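Long-range contacts in glutamate racemase (PDB 2JFN), which is an alpha/beta enzyme of the Asp/Glu/hydantoin racemase family, modelled here with glutamic acid and uridine-5'-diphosphate-N-acetylmuramoyl-L-alanine bound: residues D54-Y60 with R71-I75; R82-A86 with P244-D250; C92-S96 with G113-A117; L132-R136 with G161-V166. All coordinates share one frame; numbering follows the deposited sequence.

Contact 1. Residues D54-Y60 with R71-I75. With GLU (glutamic acid), chain B.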
loop_
_atom_site.group_PDB
_atom_site.type_symbol
_atom_site.label_atom_id
_atom_site.label_comp_id
_atom_site.label_asym_id
_atom_site.label_seq_id
_atom_site.Cartn_x
_atom_site.Cartn_y
_atom_site.Cartn_z
ATOM N N ASP A 54 9.333 -4.601 -4.831
ATOM C CA ASP A 54 9.710 -5.901 -5.380
ATOM C C ASP A 54 9.235 -6.097 -6.818
ATOM O O ASP A 54 8.292 -6.845 -7.072
ATOM C CB ASP A 54 9.141 -7.014 -4.495
ATOM C CG ASP A 54 9.743 -8.374 -4.811
ATOM O OD1 ASP A 54 10.554 -8.467 -5.762
ATOM O OD2 ASP A 54 9.402 -9.346 -4.106
ATOM N N ASN A 55 9.905 -5.445 -7.765
ATOM C CA ASN A 55 9.517 -5.567 -9.159
ATOM C C ASN A 55 9.797 -6.967 -9.699
ATOM O O ASN A 55 9.284 -7.337 -10.748
ATOM C CB ASN A 55 10.225 -4.501 -10.013
ATOM C CG ASN A 55 11.737 -4.639 -10.001
ATOM O OD1 ASN A 55 12.367 -4.698 -8.941
ATOM N ND2 ASN A 55 12.332 -4.676 -11.190
ATOM N N VAL A 56 10.587 -7.746 -8.965
ATOM C CA VAL A 56 10.928 -9.113 -9.368
ATOM C C VAL A 56 9.794 -10.114 -9.113
ATOM O O VAL A 56 9.542 -11.000 -9.934
ATOM C CB VAL A 56 12.203 -9.608 -8.629
ATOM C CG1 VAL A 56 12.361 -11.124 -8.780
ATOM C CG2 VAL A 56 13.432 -8.907 -9.194
ATOM N N ALA A 57 9.104 -9.971 -7.985
ATOM C CA ALA A 57 8.035 -10.900 -7.657
ATOM C C ALA A 57 6.629 -10.309 -7.760
ATOM O O ALA A 57 5.647 -11.002 -7.505
ATOM C CB ALA A 57 8.267 -11.485 -6.272
ATOM N N PHE A 58 6.527 -9.034 -8.127
ATOM C CA PHE A 58 5.215 -8.405 -8.293
ATOM C C PHE A 58 4.543 -9.174 -9.431
ATOM O O PHE A 58 5.201 -9.490 -10.421
ATOM C CB PHE A 58 5.369 -6.938 -8.709
ATOM C CG PHE A 58 4.074 -6.286 -9.106
ATOM C CD1 PHE A 58 3.256 -5.689 -8.149
ATOM C CD2 PHE A 58 3.647 -6.316 -10.431
ATOM C CE1 PHE A 58 2.027 -5.133 -8.505
ATOM C CE2 PHE A 58 2.416 -5.763 -10.799
ATOM C CZ PHE A 58 1.606 -5.172 -9.836
ATOM N N PRO A 59 3.231 -9.460 -9.327
ATOM C CA PRO A 59 2.295 -9.136 -8.243
ATOM C C PRO A 59 2.239 -10.190 -7.137
ATOM O O PRO A 59 2.355 -11.391 -7.394
ATOM C CB PRO A 59 0.962 -9.011 -8.976
ATOM C CG PRO A 59 1.066 -10.106 -9.985
ATOM C CD PRO A 59 2.496 -9.966 -10.506
ATOM N N TYR A 60 2.062 -9.723 -5.904
ATOM C CA TYR A 60 1.978 -10.600 -4.738
ATOM C C TYR A 60 0.590 -11.257 -4.615
ATOM O O TYR A 60 0.453 -12.346 -4.051
ATOM C CB TYR A 60 2.282 -9.796 -3.462
ATOM C CG TYR A 60 3.756 -9.571 -3.158
ATOM C CD1 TYR A 60 4.747 -9.766 -4.130
ATOM C CD2 TYR A 60 4.157 -9.146 -1.888
ATOM C CE1 TYR A 60 6.108 -9.540 -3.836
ATOM C CE2 TYR A 60 5.497 -8.920 -1.586
ATOM C CZ TYR A 60 6.469 -9.116 -2.558
ATOM O OH TYR A 60 7.791 -8.886 -2.241
ATOM N N ARG A 71 9.932 -13.815 1.322
ATOM C CA ARG A 71 10.396 -12.766 0.424
ATOM C C ARG A 71 10.460 -11.401 1.100
ATOM O O ARG A 71 11.477 -10.715 1.011
ATOM C CB ARG A 71 9.486 -12.697 -0.806
ATOM C CG ARG A 71 9.886 -11.659 -1.846
ATOM C CD ARG A 71 11.250 -11.953 -2.464
ATOM N NE ARG A 71 11.528 -11.023 -3.560
ATOM C CZ ARG A 71 12.686 -10.940 -4.205
ATOM N NH1 ARG A 71 13.700 -11.732 -3.870
ATOM N NH2 ARG A 71 12.834 -10.052 -5.179
ATOM N N VAL A 72 9.385 -11.010 1.780
ATOM C CA VAL A 72 9.368 -9.710 2.442
ATOM C C VAL A 72 10.400 -9.649 3.570
ATOM O O VAL A 72 11.046 -8.620 3.770
ATOM C CB VAL A 72 7.961 -9.379 2.983
ATOM C CG1 VAL A 72 7.974 -8.021 3.667
ATOM C CG2 VAL A 72 6.958 -9.368 1.821
ATOM N N VAL A 73 10.562 -10.745 4.301
ATOM C CA VAL A 73 11.554 -10.788 5.369
ATOM C C VAL A 73 12.955 -10.632 4.749
ATOM O O VAL A 73 13.801 -9.931 5.294
ATOM C CB VAL A 73 11.484 -12.119 6.161
ATOM C CG1 VAL A 73 12.716 -12.269 7.060
ATOM C CG2 VAL A 73 10.227 -12.151 7.019
ATOM N N ALA A 74 13.194 -11.273 3.607
ATOM C CA ALA A 74 14.497 -11.169 2.947
ATOM C C ALA A 74 14.753 -9.744 2.439
ATOM O O ALA A 74 15.869 -9.231 2.540
ATOM C CB ALA A 74 14.592 -12.163 1.787
ATOM N N ILE A 75 13.730 -9.100 1.885
ATOM C CA ILE A 75 13.918 -7.744 1.399
ATOM C C ILE A 75 14.210 -6.765 2.550
ATOM O O ILE A 75 15.099 -5.925 2.437
ATOM C CB ILE A 75 12.690 -7.267 0.578
ATOM C CG1 ILE A 75 12.613 -8.063 -0.732
ATOM C CG2 ILE A 75 12.800 -5.767 0.292
ATOM C CD1 ILE A 75 11.350 -7.820 -1.556
HETATM N N GLU B . 0.058 -2.566 -3.195
HETATM C CA GLU B . -0.782 -3.753 -3.378
HETATM C C GLU B . -1.350 -4.157 -2.031
HETATM O O GLU B . -1.699 -3.254 -1.186
HETATM C CB GLU B . 0.057 -4.895 -3.971
HETATM C CG GLU B . -0.705 -5.583 -5.126
HETATM C CD GLU B . -0.032 -6.890 -5.522
HETATM O OE1 GLU B . -0.713 -7.830 -5.926
HETATM O OE2 GLU B . 1.195 -7.016 -5.452
HETATM O OXT GLU B . -1.494 -5.390 -1.738
#
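Arg71 reaches from helix 65-82 to the carboxylate of Asp54 in the loop after strand 48-53, and each part of its chain beyond CB has a partner there. From CB the chain sets out with CG opposite the backbone N (chi1 -178°), then bends at chi2 (63°), bringing NE and NH2 to the carboxylate. Arg71 CG lies 3.5 Å from Tyr60 OH, and CD packs by Asp54 OD2. The guanidinium then grips side-on: Arg71 NE bonds to Asp54 OD2 at 2.8 Å, and Arg71 NH2 to Asp54 OD1, also at 2.8 Å. Both bonds are nearly straight and lie in the guanidinium plane, but that plane is turned 39° from the carboxylate, so the nitrogens meet the oxygens from above the carboxylate plane. Arg71 NH2 also passes Val56 CB at 3.5 Å, while NH1 pairs with the C-terminal carboxylate of Gly285.

Asp54 is equally occupied on its own side. Asp54 OD1 accepts Ala57 N (3.1 Å) from the face opposite Arg71, which makes an Asx motif that pins the turn of the loop. Tyr60 OH donates to the anti lone pair of Asp54 OD2 at 2.5 Å. Each carboxylate oxygen thus takes two good donors, an environment that would be expected to keep this buried group ionised. The Tyr60 ring is held at its hydroxyl end and packs by CE2 against Val72 CG2 (3.7 Å), with Ile75 CD1 near the hydroxyl. At the other end of the residue, Tyr60 N donates to OE2 of the bound glutamic acid at 2.9 Å, in the pocket that Phe58 and Pro59 also line.

Contact 2. Residues R82-A86 with P244-D250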
loop_
_atom_site.group_PDB
_atom_site.type_symbol
_atom_site.label_atom_id
_atom_site.label_comp_id
_atom_site.label_asym_id
_atom_site.label_seq_id
_atom_site.Cartn_x
_atom_site.Cartn_y
_atom_site.Cartn_z
ATOM N N ARG A 82 21.889 -2.142 4.286
ATOM C CA ARG A 82 22.298 -0.887 3.672
ATOM C C ARG A 82 22.153 0.263 4.671
ATOM O O ARG A 82 23.009 1.150 4.739
ATOM C CB ARG A 82 21.454 -0.604 2.422
ATOM C CG ARG A 82 21.789 -1.496 1.224
ATOM C CD ARG A 82 23.217 -1.240 0.738
ATOM N NE ARG A 82 23.360 0.112 0.199
ATOM C CZ ARG A 82 23.095 0.449 -1.061
ATOM N NH1 ARG A 82 22.682 -0.471 -1.920
ATOM N NH2 ARG A 82 23.229 1.710 -1.457
ATOM N N TYR A 83 21.071 0.245 5.443
ATOM C CA TYR A 83 20.821 1.285 6.441
ATOM C C TYR A 83 20.066 0.774 7.660
ATOM O O TYR A 83 19.033 0.117 7.523
ATOM C CB TYR A 83 19.977 2.433 5.868
ATOM C CG TYR A 83 20.625 3.298 4.815
ATOM C CD1 TYR A 83 20.427 3.045 3.461
ATOM C CD2 TYR A 83 21.405 4.397 5.175
ATOM C CE1 TYR A 83 20.986 3.868 2.489
ATOM C CE2 TYR A 83 21.968 5.225 4.210
ATOM C CZ TYR A 83 21.756 4.957 2.874
ATOM O OH TYR A 83 22.312 5.777 1.916
ATOM N N PRO A 84 20.580 1.051 8.869
ATOM C CA PRO A 84 19.858 0.595 10.059
ATOM C C PRO A 84 18.511 1.319 9.962
ATOM O O PRO A 84 18.459 2.473 9.540
ATOM C CB PRO A 84 20.716 1.125 11.202
ATOM C CG PRO A 84 22.112 1.013 10.632
ATOM C CD PRO A 84 21.929 1.538 9.219
ATOM N N LEU A 85 17.429 0.650 10.338
ATOM C CA LEU A 85 16.103 1.251 10.229
ATOM C C LEU A 85 15.500 1.663 11.563
ATOM O O LEU A 85 15.644 0.966 12.557
ATOM C CB LEU A 85 15.149 0.269 9.543
ATOM C CG LEU A 85 15.575 -0.304 8.188
ATOM C CD1 LEU A 85 14.573 -1.362 7.726
ATOM C CD2 LEU A 85 15.683 0.822 7.178
ATOM N N ALA A 86 14.836 2.811 11.580
ATOM C CA ALA A 86 14.171 3.271 12.788
ATOM C C ALA A 86 12.769 2.653 12.767
ATOM O O ALA A 86 12.186 2.355 13.806
ATOM C CB ALA A 86 14.081 4.803 12.794
ATOM N N PRO A 244 14.130 2.855 17.457
ATOM C CA PRO A 244 15.500 2.999 17.955
ATOM C C PRO A 244 16.153 4.177 17.236
ATOM O O PRO A 244 15.677 4.604 16.182
ATOM C CB PRO A 244 16.139 1.659 17.595
ATOM C CG PRO A 244 15.416 1.279 16.324
ATOM C CD PRO A 244 13.982 1.621 16.662
ATOM N N ASP A 245 17.235 4.703 17.804
ATOM C CA ASP A 245 17.943 5.841 17.221
ATOM C C ASP A 245 18.720 5.482 15.953
ATOM O O ASP A 245 19.953 5.503 15.946
ATOM C CB ASP A 245 18.911 6.438 18.256
ATOM C CG ASP A 245 19.511 7.757 17.802
ATOM O OD1 ASP A 245 20.583 8.142 18.317
ATOM O OD2 ASP A 245 18.907 8.423 16.937
ATOM N N ALA A 246 18.002 5.158 14.880
ATOM C CA ALA A 246 18.630 4.807 13.608
ATOM C C ALA A 246 18.378 5.943 12.621
ATOM O O ALA A 246 17.271 6.092 12.100
ATOM C CB ALA A 246 18.043 3.501 13.076
ATOM N N LYS A 247 19.410 6.738 12.357
ATOM C CA LYS A 247 19.274 7.878 11.461
ATOM C C LYS A 247 20.418 8.031 10.468
ATOM O O LYS A 247 21.492 7.459 10.642
ATOM C CB LYS A 247 19.155 9.156 12.291
ATOM C CG LYS A 247 20.293 9.347 13.283
ATOM C CD LYS A 247 20.084 10.592 14.138
ATOM C CE LYS A 247 21.150 10.703 15.218
ATOM N NZ LYS A 247 22.518 10.763 14.631
ATOM N N SER A 248 20.181 8.828 9.433
ATOM C CA SER A 248 21.175 9.080 8.404
ATOM C C SER A 248 20.975 10.468 7.795
ATOM O O SER A 248 19.874 11.019 7.826
ATOM C CB SER A 248 21.072 8.011 7.308
ATOM O OG SER A 248 21.941 8.289 6.229
ATOM N N ALA A 249 22.047 11.030 7.244
ATOM C CA ALA A 249 21.969 12.342 6.620
ATOM C C ALA A 249 21.889 12.193 5.102
ATOM O O ALA A 249 21.709 13.175 4.383
ATOM C CB ALA A 249 23.182 13.191 7.013
ATOM N N ASP A 250 22.019 10.960 4.615
ATOM C CA ASP A 250 21.949 10.705 3.179
ATOM C C ASP A 250 20.573 11.091 2.651
ATOM O O ASP A 250 19.598 11.134 3.403
ATOM C CB ASP A 250 22.219 9.226 2.866
ATOM C CG ASP A 250 23.662 8.823 3.125
ATOM O OD1 ASP A 250 24.499 9.718 3.379
ATOM O OD2 ASP A 250 23.967 7.610 3.065
#
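Tyr83 and Asp250 meet with their flat groups almost perpendicular, the ring and carboxylate planes 83° apart. Asp250 OD2 lies in the plane of the ring at its edge, 3.3 Å from Tyr83 CE2, and takes a 2.7 Å hydrogen bond from Tyr83 OH on its anti lone pair. Ser248 OG comes obliquely to the ring, 3.7 Å from Tyr83 CE2, and His48 packs against the ring edge-to-face. The serine oxygen has a polar partner of its own: Ser248 OG accepts Asp250 N at 3.1 Å in an ST turn, which bends the chain after strand 247-248 and brings the aspartate round to the phenol. With CG opposite its carbonyl carbon (chi1 -69°), Asp250 turns its carboxylate to the hydroxyl.

Farther along, the contact becomes apolar. Ala246 CB packs on the backbone of the other segment, 4.0 Å from Pro84 CB and 3.5 Å from Leu85 C. Ala86 CB rests on Ala246 O at the same 3.5 Å, while the Pro244 ring lies along the Leu85 and Ala86 carbonyls. An inverse gamma turn centred on Asp245 sets Ala246 in place.

Ala86 and Ala246 both make backbone hydrogen bonds with Thr23, so the two segments converge on strand 21-28. The short strand 247-248 adds antiparallel to that strand in the mixed sheet of an alpha/beta fold, and the helix-to-strand loop 82-86 packs on it.

Contact 3. Residues C92-S96 with G113-A117. With GLU (glutamic acid), chain B; UMA (uridine-5'-diphosphate-N-acetylmuramoyl-L-alanine), chain C.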
loop_
_atom_site.group_PDB
_atom_site.type_symbol
_atom_site.label_atom_id
_atom_site.label_comp_id
_atom_site.label_asym_id
_atom_site.label_seq_id
_atom_site.Cartn_x
_atom_site.Cartn_y
_atom_site.Cartn_z
ATOM N N CYS A 92 1.547 -2.547 1.899
ATOM C CA CYS A 92 1.076 -3.530 0.941
ATOM C C CYS A 92 0.093 -4.468 1.650
ATOM O O CYS A 92 0.485 -5.206 2.550
ATOM C CB CYS A 92 2.300 -4.311 0.445
ATOM S SG CYS A 92 2.001 -5.740 -0.583
ATOM N N ASN A 93 -1.178 -4.443 1.246
ATOM C CA ASN A 93 -2.194 -5.301 1.866
ATOM C C ASN A 93 -1.937 -6.794 1.687
ATOM O O ASN A 93 -2.114 -7.579 2.624
ATOM C CB ASN A 93 -3.591 -4.969 1.327
ATOM C CG ASN A 93 -4.052 -3.582 1.708
ATOM O OD1 ASN A 93 -3.632 -2.584 1.111
ATOM N ND2 ASN A 93 -4.919 -3.504 2.714
ATOM N N THR A 94 -1.527 -7.190 0.487
ATOM C CA THR A 94 -1.258 -8.595 0.203
ATOM C C THR A 94 -0.046 -9.136 0.954
ATOM O O THR A 94 0.224 -10.333 0.920
ATOM C CB THR A 94 -1.038 -8.834 -1.310
ATOM O OG1 THR A 94 -0.035 -7.931 -1.800
ATOM C CG2 THR A 94 -2.329 -8.608 -2.073
ATOM N N ALA A 95 0.687 -8.264 1.633
ATOM C CA ALA A 95 1.865 -8.711 2.377
ATOM C C ALA A 95 1.747 -8.480 3.874
ATOM O O ALA A 95 2.195 -9.306 4.666
ATOM C CB ALA A 95 3.123 -8.018 1.846
ATOM N N SER A 96 1.139 -7.366 4.261
ATOM C CA SER A 96 1.007 -7.027 5.672
ATOM C C SER A 96 0.590 -8.180 6.565
ATOM O O SER A 96 1.414 -8.745 7.282
ATOM C CB SER A 96 0.028 -5.871 5.863
ATOM O OG SER A 96 0.699 -4.628 5.782
ATOM N N GLY A 113 1.869 -2.218 9.706
ATOM C CA GLY A 113 1.177 -2.999 8.703
ATOM C C GLY A 113 -0.031 -2.241 8.194
ATOM O O GLY A 113 -0.340 -1.151 8.682
ATOM N N VAL A 114 -0.715 -2.821 7.212
ATOM C CA VAL A 114 -1.900 -2.195 6.633
ATOM C C VAL A 114 -3.037 -3.183 6.434
ATOM O O VAL A 114 -2.840 -4.300 5.942
ATOM C CB VAL A 114 -1.609 -1.582 5.259
ATOM C CG1 VAL A 114 -0.498 -0.545 5.363
ATOM C CG2 VAL A 114 -1.243 -2.682 4.282
ATOM N N VAL A 115 -4.229 -2.771 6.838
ATOM C CA VAL A 115 -5.419 -3.585 6.662
ATOM C C VAL A 115 -6.463 -2.628 6.093
ATOM O O VAL A 115 -6.429 -1.431 6.378
ATOM C CB VAL A 115 -5.926 -4.172 8.002
ATOM C CG1 VAL A 115 -4.945 -5.216 8.518
ATOM C CG2 VAL A 115 -6.098 -3.068 9.027
ATOM N N PRO A 116 -7.383 -3.135 5.262
ATOM C CA PRO A 116 -8.420 -2.272 4.678
ATOM C C PRO A 116 -9.127 -1.464 5.764
ATOM O O PRO A 116 -9.468 -2.006 6.820
ATOM C CB PRO A 116 -9.346 -3.270 3.988
ATOM C CG PRO A 116 -8.371 -4.347 3.531
ATOM C CD PRO A 116 -7.489 -4.517 4.759
ATOM N N ALA A 117 -9.346 -0.176 5.497
ATOM C CA ALA A 117 -9.985 0.734 6.452
ATOM C C ALA A 117 -11.486 0.510 6.632
ATOM O O ALA A 117 -12.279 1.456 6.587
ATOM C CB ALA A 117 -9.724 2.182 6.034
HETATM N N GLU B . 0.058 -2.566 -3.195
HETATM C CA GLU B . -0.782 -3.753 -3.378
HETATM C C GLU B . -1.350 -4.157 -2.031
HETATM O O GLU B . -1.699 -3.254 -1.186
HETATM C CB GLU B . 0.057 -4.895 -3.971
HETATM C CG GLU B . -0.705 -5.583 -5.126
HETATM C CD GLU B . -0.032 -6.890 -5.522
HETATM O OE1 GLU B . -0.713 -7.830 -5.926
HETATM O OE2 GLU B . 1.195 -7.016 -5.452
HETATM O OXT GLU B . -1.494 -5.390 -1.738
HETATM N N1 UMA C . -4.495 1.425 9.830
HETATM C C2 UMA C . -3.584 0.333 9.403
HETATM N N3 UMA C . -2.408 0.225 10.130
HETATM C C4 UMA C . -2.027 1.043 11.205
HETATM C C5 UMA C . -3.008 2.142 11.588
HETATM C C6 UMA C . -4.158 2.273 10.897
HETATM O O2 UMA C . -3.822 -0.429 8.479
HETATM O O4 UMA C . -0.957 0.849 11.763
HETATM C C1B UMA C . -5.775 1.558 9.050
HETATM C C2B UMA C . -6.828 0.593 9.568
HETATM O "O2'" UMA C . -7.633 -0.045 8.501
HETATM C C3B UMA C . -7.693 1.334 10.533
HETATM C C4B UMA C . -7.662 2.694 9.862
HETATM O O4B UMA C . -6.405 2.807 9.203
HETATM O O3B UMA C . -8.957 0.621 10.478
HETATM C C5B UMA C . -7.767 3.844 10.782
HETATM O O5B UMA C . -6.904 3.678 11.851
HETATM P PA UMA C . -6.894 4.624 13.129
HETATM O O1A UMA C . -5.578 4.389 13.739
HETATM O O2A UMA C . -7.169 5.965 12.723
HETATM O O3A UMA C . -8.049 3.970 14.058
HETATM P PB UMA C . -8.892 2.618 13.976
HETATM O O1B UMA C . -9.721 2.558 12.791
HETATM O O2B UMA C . -9.532 2.422 15.280
HETATM O "O1'" UMA C . -7.665 1.527 13.932
HETATM C "C1'" UMA C . -7.256 0.655 14.986
HETATM C "C2'" UMA C . -5.758 0.515 15.045
HETATM N "N2'" UMA C . -5.094 1.804 15.316
HETATM C "C7'" UMA C . -4.453 2.046 16.471
HETATM O "O7'" UMA C . -4.235 1.160 17.294
HETATM C "C8'" UMA C . -3.968 3.452 16.753
HETATM C "C3'" UMA C . -5.281 -0.098 13.717
HETATM O "O3'" UMA C . -3.834 -0.346 13.753
HETATM C "C4'" UMA C . -6.011 -1.430 13.420
HETATM O "O4'" UMA C . -5.593 -1.969 12.182
HETATM C "C5'" UMA C . -7.526 -1.205 13.417
HETATM O "O5'" UMA C . -7.914 -0.611 14.713
HETATM C "C6'" UMA C . -8.332 -2.484 13.271
HETATM O "O6'" UMA C . -7.957 -3.416 14.274
HETATM C C18 UMA C . -3.059 -1.042 14.762
HETATM C C19 UMA C . -2.782 -2.471 14.430
HETATM O O18 UMA C . -2.652 -3.307 15.307
HETATM C C20 UMA C . -1.840 -0.168 15.123
HETATM N N4 UMA C . -2.687 -2.739 13.117
HETATM C C21 UMA C . -2.278 -4.024 12.532
HETATM C C22 UMA C . -0.952 -4.613 13.101
HETATM O O19 UMA C . -0.090 -3.799 13.502
HETATM O O20 UMA C . -0.807 -5.861 13.149
HETATM C C23 UMA C . -2.156 -3.871 11.011
#
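Ser96 OG accepts the backbone N-H of Val114 at 2.7 Å, the hydrogen bond that joins the first turn of helix 93-106 to the loop after strand 111-112. The bond is moderately bent, at 148°. Around it the packing is tight: Val114 CG2 lies 3.1 Å from Ser96 OG and 3.4 Å from Cys92 C. With CG1 opposite the carbonyl carbon (chi1 -58°), CG2 falls between the backbone N and the carbonyl carbon, facing the start of the helix. Asn93 crosses the valine at about a right angle, and its side chain runs past the Pro116 ring in the reverse direction. Within 92-96, Cys92 O accepts Ala95 N and Ser96 N, closing the turn.

Each segment turns its other side to a ligand. Asn93 N donates to O of the bound glutamic acid at 2.8 Å, and the other oxygen of that carboxylate, OXT, is held by Thr94 N (2.9 Å) and by Thr94 OG1. Cys92 SG stands 3.7 Å from OXT of the glutamic acid. On the far side, the loop backbone reads the uracil of uridine-5'-diphosphate-N-acetylmuramoyl-L-alanine: its N3 donates to Gly113 O at 2.9 Å, Val115 N donates to its O2 at the same length, and its ribose O2' donates to Val115 O.

The glutamic acid carboxylate therefore sits where N-H groups at the N terminus of a helix point, which would be expected to stabilise its negative charge. The helix start, the Val114 side chain and the loop 113-117 lie between the two ligands, and the Ser96–Val114 bond links the two binding segments directly.

Contact 4. Residues L132-R136 with G161-V166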
loop_
_atom_site.group_PDB
_atom_site.type_symbol
_atom_site.label_atom_id
_atom_site.label_comp_id
_atom_site.label_asym_id
_atom_site.label_seq_id
_atom_site.Cartn_x
_atom_site.Cartn_y
_atom_site.Cartn_z
ATOM N N LEU A 132 -15.759 -2.488 -0.763
ATOM C CA LEU A 132 -14.354 -2.775 -0.522
ATOM C C LEU A 132 -13.704 -3.105 -1.851
ATOM O O LEU A 132 -14.044 -4.108 -2.485
ATOM C CB LEU A 132 -14.189 -3.956 0.439
ATOM C CG LEU A 132 -12.752 -4.468 0.662
ATOM C CD1 LEU A 132 -11.873 -3.373 1.262
ATOM C CD2 LEU A 132 -12.789 -5.677 1.596
ATOM N N LEU A 133 -12.802 -2.237 -2.291
ATOM C CA LEU A 133 -12.072 -2.456 -3.536
ATOM C C LEU A 133 -10.699 -2.946 -3.118
ATOM O O LEU A 133 -9.985 -2.259 -2.386
ATOM C CB LEU A 133 -11.906 -1.159 -4.329
ATOM C CG LEU A 133 -13.068 -0.638 -5.159
ATOM C CD1 LEU A 133 -12.610 0.618 -5.885
ATOM C CD2 LEU A 133 -13.510 -1.702 -6.166
ATOM N N ALA A 134 -10.338 -4.137 -3.569
ATOM C CA ALA A 134 -9.043 -4.707 -3.237
ATOM C C ALA A 134 -8.578 -5.522 -4.424
ATOM O O ALA A 134 -9.294 -5.650 -5.415
ATOM C CB ALA A 134 -9.164 -5.600 -2.006
ATOM N N THR A 135 -7.375 -6.072 -4.341
ATOM C CA THR A 135 -6.905 -6.883 -5.441
ATOM C C THR A 135 -7.555 -8.257 -5.308
ATOM O O THR A 135 -8.080 -8.607 -4.247
ATOM C CB THR A 135 -5.369 -6.994 -5.456
ATOM O OG1 THR A 135 -4.963 -7.632 -6.674
ATOM C CG2 THR A 135 -4.868 -7.778 -4.256
ATOM N N ARG A 136 -7.525 -9.028 -6.389
ATOM C CA ARG A 136 -8.148 -10.342 -6.412
ATOM C C ARG A 136 -7.787 -11.237 -5.231
ATOM O O ARG A 136 -8.662 -11.877 -4.646
ATOM C CB ARG A 136 -7.817 -11.057 -7.726
ATOM C CG ARG A 136 -8.597 -12.339 -7.921
ATOM C CD ARG A 136 -10.093 -12.078 -7.793
ATOM N NE ARG A 136 -10.842 -13.317 -7.619
ATOM C CZ ARG A 136 -12.154 -13.376 -7.420
ATOM N NH1 ARG A 136 -12.869 -12.260 -7.371
ATOM N NH2 ARG A 136 -12.747 -14.550 -7.263
ATOM N N GLY A 161 -12.839 -7.479 -5.950
ATOM C CA GLY A 161 -11.405 -7.674 -6.094
ATOM C C GLY A 161 -10.989 -7.516 -7.543
ATOM O O GLY A 161 -11.583 -8.125 -8.432
ATOM N N SER A 162 -9.968 -6.704 -7.794
ATOM C CA SER A 162 -9.521 -6.486 -9.164
ATOM C C SER A 162 -8.014 -6.380 -9.334
ATOM O O SER A 162 -7.403 -5.390 -8.934
ATOM C CB SER A 162 -10.166 -5.219 -9.735
ATOM O OG SER A 162 -9.633 -4.918 -11.016
ATOM N N ALA A 163 -7.420 -7.396 -9.949
ATOM C CA ALA A 163 -5.990 -7.388 -10.198
ATOM C C ALA A 163 -5.729 -6.394 -11.336
ATOM O O ALA A 163 -4.662 -5.790 -11.419
ATOM C CB ALA A 163 -5.523 -8.780 -10.597
ATOM N N GLU A 164 -6.719 -6.223 -12.206
ATOM C CA GLU A 164 -6.580 -5.303 -13.329
ATOM C C GLU A 164 -6.423 -3.855 -12.861
ATOM O O GLU A 164 -5.681 -3.068 -13.455
ATOM C CB GLU A 164 -7.794 -5.411 -14.251
ATOM C CG GLU A 164 -7.649 -4.603 -15.531
ATOM C CD GLU A 164 -8.828 -4.770 -16.472
ATOM O OE1 GLU A 164 -9.643 -5.695 -16.255
ATOM O OE2 GLU A 164 -8.929 -3.980 -17.437
ATOM N N MET A 165 -7.123 -3.496 -11.793
ATOM C CA MET A 165 -7.021 -2.133 -11.292
ATOM C C MET A 165 -5.600 -1.874 -10.786
ATOM O O MET A 165 -5.077 -0.763 -10.901
ATOM C CB MET A 165 -8.036 -1.906 -10.174
ATOM C CG MET A 165 -8.284 -0.432 -9.891
ATOM S SD MET A 165 -9.569 -0.165 -8.654
ATOM C CE MET A 165 -11.032 -0.488 -9.604
ATOM N N VAL A 166 -4.975 -2.906 -10.227
ATOM C CA VAL A 166 -3.613 -2.762 -9.740
ATOM C C VAL A 166 -2.727 -2.398 -10.929
ATOM O O VAL A 166 -1.876 -1.519 -10.834
ATOM C CB VAL A 166 -3.097 -4.068 -9.106
ATOM C CG1 VAL A 166 -1.648 -3.889 -8.660
ATOM C CG2 VAL A 166 -3.973 -4.451 -7.921
#
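The ends of strands 129-134 and 156-161 run parallel, with Ala134 bridged to Gly161: Ser162 N donates to Ala134 O at 2.7 Å, in the carbonyl plane and at an N-H...O angle of 156°. The same oxygen receives a CA-H...O contact from Gly161 CA at 3.0 Å.

Regular pairing ends here, but the backbones stay close, with Arg136 CA 4.2 Å from Gly161 CA. Thr135 holds OG1 opposite its backbone N (chi1 -171°), and this oxygen packs against Val166 CG2 at 3.6 Å and Ala163 CA at 3.7 Å. Leu133 CD1 meets Met165 SD at 4.2 Å, the two side chains crossing at about a right angle; Met165 bends at its last torsion, and its CE lies equally close to Leu133 CD1. Strands 129-134 and 156-161, joined through helix 142-150, form a beta-alpha-beta crossover at the border of a four-stranded parallel sheet. Helix 163-174 starts directly from the outer strand. Ser162 is its N-cap, with Ser162 OG accepting Met165 N at 3.0 Å, and this bond fixes the turn that presents Val166 and Met165. Val166 also touches His206 and the bound glutamic acid, whereas Arg136 CB, at the surface, packs by Ala163 CB.

Overall arrangement
From the N terminus, contact 1 closes first, joining the loop after strand 48-53 to helix 65-82 across only ten intervening residues. That helix ends where contact 2 opens, and the long loop closed by contact 2 encloses contacts 3 and 4, which follow one another in series; none of the four cross. Contact 2 ties the loop before strand 87-90 to the short strand 247-248 of the mixed sheet, while contact 4 belongs to the separate parallel sheet; their centres are 34 Å apart, on opposite sides of the chain's centre. Contact 3 lies between the sheets: Thr94 touches both Tyr60 and Thr135, and Pro116 meets Leu132. Phe58 against Val166 links contacts 1 and 4 beside the glutamic acid.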